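Local coordinates for protein putative hydrolase YdeN (Bacillus subtilis, PDB 1UXO) that is probably a serine hydrolase of the RBBP9 family with an alpha/beta-hydrolase fold, its substrate and exact reaction unassigned, at residues A[39-44]-A[50-55]. The protein carries 2 engineered substitutions. Residues are numbered along the deposited sequence; the frame is centred on the assembly and turned at random. Where two conformers were deposited one is given.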
ATOM      1  N   LEU A  39      -2.870  -4.350   9.462  1.00 10.93           N
ATOM      2  CA  LEU A  39      -4.065  -5.134   9.205  1.00 11.79           C
ATOM      3  C   LEU A  39      -3.688  -6.446   8.567  1.00 13.11           C
ATOM      4  O   LEU A  39      -3.028  -6.448   7.497  1.00 18.97           O
ATOM      5  CB  LEU A  39      -4.974  -4.389   8.242  1.00 11.38           C
ATOM      6  CG  LEU A  39      -5.492  -3.068   8.748  1.00 12.43           C
ATOM      7  CD1 LEU A  39      -6.529  -2.518   7.770  1.00 14.89           C
ATOM      8  CD2 LEU A  39      -6.080  -3.184  10.125  1.00 14.72           C
ATOM      9  N   ASN A  40      -4.236  -7.531   9.059  1.00 10.40           N
ATOM     10  CA  ASN A  40      -4.073  -8.814   8.423  1.00 10.48           C
ATOM     11  C   ASN A  40      -5.214  -9.069   7.464  1.00 11.34           C
ATOM     12  O   ASN A  40      -6.380  -8.744   7.758  1.00 11.20           O
ATOM     13  CB  ASN A  40      -4.021  -9.921   9.455  1.00 10.78           C
ATOM     14  CG  ASN A  40      -2.745  -9.928  10.226  1.00 12.24           C
ATOM     15  OD1 ASN A  40      -1.683 -10.157   9.630  1.00 14.41           O
ATOM     16  ND2 ASN A  40      -2.810  -9.678  11.544  1.00  9.82           N
HETATM   17  N   MSE A  41      -4.882  -9.657   6.318  1.00 10.92           N
HETATM   18  CA  MSE A  41      -5.880 -10.068   5.339  1.00 12.47           C
HETATM   19  C   MSE A  41      -6.156 -11.576   5.431  1.00 12.83           C
HETATM   20  O   MSE A  41      -5.273 -12.353   5.811  1.00 14.25           O
HETATM   21  CB  MSE A  41      -5.408  -9.706   3.938  1.00 11.83           C
HETATM   22  CG  MSE A  41      -5.180  -8.225   3.752  1.00 12.75           C
HETATM   23 SE   MSE A  41      -6.854  -7.161   3.634  1.00 17.96          SE
HETATM   24  CE  MSE A  41      -6.697  -6.151   5.403  1.00 16.06           C
ATOM     25  N   PRO A  42      -7.355 -12.012   5.060  1.00 12.93           N
ATOM     26  CA  PRO A  42      -7.664 -13.453   5.100  1.00 14.06           C
ATOM     27  C   PRO A  42      -6.927 -14.266   4.044  1.00 14.60           C
ATOM     28  O   PRO A  42      -6.723 -13.843   2.936  1.00 13.49           O
ATOM     29  CB  PRO A  42      -9.177 -13.508   4.901  1.00 14.56           C
ATOM     30  CG  PRO A  42      -9.555 -12.233   4.348  1.00 14.73           C
ATOM     31  CD  PRO A  42      -8.500 -11.206   4.640  1.00 13.41           C
ATOM     32  N   ASN A  43      -6.589 -15.486   4.435  1.00 14.73           N
ATOM     33  CA  ASN A  43      -6.032 -16.485   3.555  1.00 15.23           C
ATOM     34  C   ASN A  43      -4.874 -15.948   2.718  1.00 14.09           C
ATOM     35  O   ASN A  43      -4.959 -15.928   1.515  1.00 13.94           O
ATOM     36  CB  ASN A  43      -7.160 -17.000   2.695  1.00 16.13           C
ATOM     37  CG  ASN A  43      -8.103 -17.967   3.480  0.60 16.67           C
ATOM     38  OD1 ASN A  43      -7.659 -18.724   4.334  0.60 19.62           O
ATOM     39  ND2 ASN A  43      -9.416 -17.790   3.299  0.60 15.97           N
ATOM     40  N   PRO A  44      -3.795 -15.480   3.352  1.00 13.32           N
ATOM     41  CA  PRO A  44      -2.697 -14.847   2.616  1.00 13.61           C
ATOM     42  C   PRO A  44      -1.994 -15.823   1.642  1.00 14.88           C
ATOM     43  O   PRO A  44      -1.369 -15.378   0.682  1.00 13.99           O
ATOM     44  CB  PRO A  44      -1.779 -14.332   3.735  1.00 13.88           C
ATOM     45  CG  PRO A  44      -2.061 -15.232   4.880  1.00 15.18           C
ATOM     46  CD  PRO A  44      -3.548 -15.488   4.798  1.00 14.38           C
ATOM     47  N   GLU A  50     -12.344 -10.324  -3.212  1.00 13.37           N
ATOM     48  CA  GLU A  50     -13.579  -9.999  -2.479  1.00 14.77           C
ATOM     49  C   GLU A  50     -13.434 -10.120  -0.963  1.00 13.20           C
ATOM     50  O   GLU A  50     -13.946  -9.316  -0.260  1.00 12.59           O
ATOM     51  CB  GLU A  50     -14.811 -10.780  -2.998  1.00 17.09           C
ATOM     52  CG  GLU A  50     -15.141 -10.382  -4.418  1.00 23.99           C
ATOM     53  CD  GLU A  50     -15.359  -8.872  -4.639  1.00 30.83           C
ATOM     54  OE1 GLU A  50     -16.060  -8.222  -3.790  1.00 34.16           O
ATOM     55  OE2 GLU A  50     -14.816  -8.353  -5.666  1.00 34.01           O
ATOM     56  N   ASP A  51     -12.676 -11.102  -0.494  1.00 12.51           N
ATOM     57  CA  ASP A  51     -12.467 -11.285   0.945  1.00 12.24           C
ATOM     58  C   ASP A  51     -11.526 -10.208   1.499  1.00 10.95           C
ATOM     59  O   ASP A  51     -11.748  -9.722   2.564  1.00  9.72           O
ATOM     60  CB  ASP A  51     -11.931 -12.663   1.246  1.00 11.90           C
ATOM     61  CG  ASP A  51     -12.907 -13.776   0.843  1.00 16.82           C
ATOM     62  OD1 ASP A  51     -14.127 -13.540   0.977  1.00 18.43           O
ATOM     63  OD2 ASP A  51     -12.541 -14.910   0.367  1.00 17.12           O
ATOM     64  N   TRP A  52     -10.511  -9.801   0.734  1.00  9.39           N
ATOM     65  CA  TRP A  52      -9.622  -8.720   1.179  1.00  9.10           C
ATOM     66  C   TRP A  52     -10.462  -7.398   1.279  1.00  8.94           C
ATOM     67  O   TRP A  52     -10.340  -6.632   2.289  1.00  8.80           O
ATOM     68  CB  TRP A  52      -8.406  -8.580   0.255  1.00  9.48           C
ATOM     69  CG  TRP A  52      -7.352  -9.588   0.520  1.00  9.80           C
ATOM     70  CD1 TRP A  52      -7.527 -10.898   0.880  1.00  9.14           C
ATOM     71  CD2 TRP A  52      -5.928  -9.370   0.486  1.00 10.81           C
ATOM     72  NE1 TRP A  52      -6.310 -11.500   1.063  1.00 11.01           N
ATOM     73  CE2 TRP A  52      -5.312 -10.590   0.823  1.00 10.51           C
ATOM     74  CE3 TRP A  52      -5.108  -8.259   0.192  1.00  9.89           C
ATOM     75  CZ2 TRP A  52      -3.919 -10.745   0.920  1.00 11.14           C
ATOM     76  CZ3 TRP A  52      -3.740  -8.407   0.302  1.00  9.90           C
ATOM     77  CH2 TRP A  52      -3.153  -9.649   0.662  1.00  9.63           C
ATOM     78  N   LEU A  53     -11.279  -7.111   0.253  1.00  9.51           N
ATOM     79  CA  LEU A  53     -12.158  -5.936   0.317  1.00 10.14           C
ATOM     80  C   LEU A  53     -13.151  -5.965   1.489  1.00 10.30           C
ATOM     81  O   LEU A  53     -13.372  -4.940   2.132  1.00  9.81           O
ATOM     82  CB  LEU A  53     -12.912  -5.751  -1.011  1.00 11.23           C
ATOM     83  CG  LEU A  53     -12.041  -5.448  -2.248  1.00 10.67           C
ATOM     84  CD1 LEU A  53     -12.946  -5.310  -3.513  1.00 14.00           C
ATOM     85  CD2 LEU A  53     -11.173  -4.252  -2.062  1.00 12.32           C
ATOM     86  N   ASP A  54     -13.727  -7.120   1.760  1.00 11.39           N
ATOM     87  CA  ASP A  54     -14.637  -7.286   2.933  1.00 11.87           C
ATOM     88  C   ASP A  54     -13.902  -7.021   4.245  1.00 11.72           C
ATOM     89  O   ASP A  54     -14.430  -6.352   5.106  1.00 11.90           O
ATOM     90  CB  ASP A  54     -15.262  -8.687   2.993  1.00 14.11           C
ATOM     91  CG  ASP A  54     -16.314  -8.912   1.938  1.00 15.94           C
ATOM     92  OD1 ASP A  54     -16.854  -7.955   1.363  1.00 16.72           O
ATOM     93  OD2 ASP A  54     -16.654 -10.059   1.602  1.00 20.66           O
ATOM     94  N   THR A  55     -12.647  -7.478   4.383  1.00 10.23           N
ATOM     95  CA  THR A  55     -11.868  -7.159   5.567  1.00 10.33           C
ATOM     96  C   THR A  55     -11.584  -5.672   5.679  1.00 10.46           C
ATOM     97  O   THR A  55     -11.754  -5.064   6.756  1.00 10.51           O
ATOM     98  CB  THR A  55     -10.580  -8.001   5.587  1.00 10.41           C
ATOM     99  OG1 THR A  55     -10.908  -9.373   5.613  1.00 12.34           O
ATOM    100  CG2 THR A  55      -9.806  -7.821   6.830  1.00 11.61           C
TER
HETATM  101  O   HOH W   1     -10.411 -15.943   1.378  1.00 18.75           O
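Met41, a selenomethionine, lies across one face of the Trp52 indole in a Met-aromatic contact, where the loop leaving the edge strand 35-39 of the parallel alpha/beta-hydrolase sheet folds back against helix 49-57. This is the tight side. The two side chains cross at about a right angle, and CB of Met41 presses over the middle of the indole, 3.4 Å from the centroid of the five-membered ring, as a CH-pi contact. CG of Met41 continues over the six-membered ring, toward its CD2-CE3 side and 3.5 Å from Trp52 CD2. A bend at chi2 (-74°) brings the selenium back toward the helix, so SE of Met41 meets the five-membered ring obliquely, 4.3 Å from its centroid. Beyond it, the methyl CE of Met41 reaches CG2 of Thr55, one helical turn after Asp51.

A single direct hydrogen bond joins the segments: Trp52 NE1 donates to Pro42 O at 3.0 Å. It is bent, 140° at the hydrogen; the donor lies in the carbonyl plane, while the oxygen sits 23° out of the indole plane. Met41 on one face and this bond at the rim probably help to fix the ring's rotation. Phe114 and His11 also meet the indole, the former edge-to-face, and His11 NE2 is hydrogen-bonded to Met41 N. The Trp52 side chain is about 8 Å from that of Ser73, the predicted charge-relay serine, which places the packing close to the probable active site.

Toward solvent the contacts are fewer and smaller. The loosest link is between Asn43 and Asp51, which do not touch directly; in one of two Asn43 conformers a water may join ND2 to Asp51 OD2. Pro42 still packs closely: the CD corner of its ring abuts the Thr55 hydroxyl, CD of Pro42 standing 3.2 Å from Thr55 OG1.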